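Local coordinates for protein lipocalin allergen (Canis lupus familiaris, PDB 4ODD) that probably binds small molecules inside its beta-barrel, as lipocalins generally do, and is a secreted allergen found in dog dander, at residues Asp91-Pro94 with Asn95-Ile98. Residues are numbered along the deposited sequence; the frame is centred on the assembly and turned at random.
Sequences DMTP and NALI
Asp91 and Ile98 face each other as an antiparallel hydrogen-bonded pair near the end of a tight hairpin. The main link between them is nearly straight, Ile98 N giving its hydrogen to Asp91 O at 3.0 Å with 174° at the hydrogen; the return bond from Asp91 N to Ile98 O is weak. Both side chains emerge on the sheet face packed by helix 125-137. An acid suits this partly exposed place because Lys130 of the helix forms a salt bridge with its carboxylate, whereas buried Ile98 offers a branched apolar surface to Lys130 and Leu134.

Strands 84-92 and 96-104 are neighbours in the up-and-down lipocalin barrel, and the chain reverses between them through Thr93-Pro94-Asn95. Here Thr93 OG1 closes an ST turn, accepting from Asn95 N at 2.9 Å and also from Ala96 N at 3.0 Å, both bonds bent. Its backbone N in turn reaches Ala96 O at 3.2 Å, standing well above that carbonyl plane. The side chain of buried Asn95 leads off to His122, Val123 and Asn124, while its backbone bonds to Arg119. The small Ala96 brings its methyl to 3.9 Å from Thr93 CG2 and also touches Asp127 of helix 125-137.

On the opposite face Met92, with CG anti to its backbone N (chi1 -176°), sets CG 3.9 Å from Leu97 CD1, and its flexible thioether end turns off toward helix 6-10.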
loop_
_atom_site.group_PDB
_atom_site.type_symbol
_atom_site.label_atom_id
_atom_site.label_comp_id
_atom_site.label_asym_id
_atom_site.label_seq_id
_atom_site.Cartn_x
_atom_site.Cartn_y
_atom_site.Cartn_z
ATOM N N ASP A 91 4.570 7.683 -6.676
ATOM C CA ASP A 91 5.689 8.580 -6.390
ATOM C C ASP A 91 6.692 7.951 -5.425
ATOM O O ASP A 91 6.319 7.198 -4.529
ATOM C CB ASP A 91 5.149 9.885 -5.789
ATOM C CG ASP A 91 5.988 11.092 -6.163
ATOM O OD1 ASP A 91 6.406 11.193 -7.337
ATOM O OD2 ASP A 91 6.226 11.942 -5.281
ATOM N N MET A 92 7.970 8.259 -5.606
ATOM C CA MET A 92 8.979 7.796 -4.655
ATOM C C MET A 92 10.097 8.802 -4.402
ATOM O O MET A 92 10.716 9.312 -5.340
ATOM C CB MET A 92 9.598 6.466 -5.087
ATOM C CG MET A 92 10.591 5.909 -4.070
ATOM S SD MET A 92 11.759 4.698 -4.729
ATOM C CE MET A 92 12.797 5.725 -5.779
ATOM N N THR A 93 10.332 9.082 -3.121
ATOM C CA THR A 93 11.535 9.765 -2.653
ATOM C C THR A 93 12.383 8.663 -2.014
ATOM O O THR A 93 12.000 7.496 -2.079
ATOM C CB THR A 93 11.189 10.903 -1.655
ATOM O OG1 THR A 93 11.434 10.482 -0.307
ATOM C CG2 THR A 93 9.724 11.323 -1.795
ATOM N N PRO A 94 13.543 8.998 -1.419
ATOM C CA PRO A 94 14.317 7.906 -0.804
ATOM C C PRO A 94 13.769 7.564 0.579
ATOM O O PRO A 94 13.995 6.470 1.112
ATOM C CB PRO A 94 15.731 8.496 -0.679
ATOM C CG PRO A 94 15.696 9.820 -1.402
ATOM C CD PRO A 94 14.273 10.274 -1.366
ATOM N N ASN A 95 13.042 8.525 1.141
ATOM C CA ASN A 95 12.362 8.372 2.416
ATOM C C ASN A 95 10.910 7.885 2.267
ATOM O O ASN A 95 10.351 7.299 3.187
ATOM C CB ASN A 95 12.402 9.709 3.170
ATOM C CG ASN A 95 11.728 9.639 4.528
ATOM O OD1 ASN A 95 12.324 9.172 5.505
ATOM N ND2 ASN A 95 10.482 10.114 4.601
ATOM N N ALA A 96 10.298 8.114 1.107
ATOM C CA ALA A 96 8.857 7.887 0.991
ATOM C C ALA A 96 8.376 7.094 -0.245
ATOM O O ALA A 96 9.123 6.875 -1.205
ATOM C CB ALA A 96 8.111 9.221 1.113
ATOM N N LEU A 97 7.113 6.674 -0.199
ATOM C CA LEU A 97 6.521 5.847 -1.238
ATOM C C LEU A 97 5.002 6.019 -1.232
ATOM O O LEU A 97 4.341 5.739 -0.235
ATOM C CB LEU A 97 6.879 4.383 -0.988
ATOM C CG LEU A 97 6.555 3.407 -2.109
ATOM C CD1 LEU A 97 7.430 3.723 -3.301
ATOM C CD2 LEU A 97 6.775 1.980 -1.643
ATOM N N ILE A 98 4.450 6.488 -2.339
ATOM C CA ILE A 98 2.996 6.603 -2.452
ATOM C C ILE A 98 2.421 5.567 -3.431
ATOM O O ILE A 98 2.780 5.540 -4.620
ATOM C CB ILE A 98 2.558 8.009 -2.900
ATOM C CG1 ILE A 98 2.986 9.054 -1.872
ATOM C CG2 ILE A 98 1.037 8.058 -3.101
ATOM C CD1 ILE A 98 2.638 10.475 -2.275
#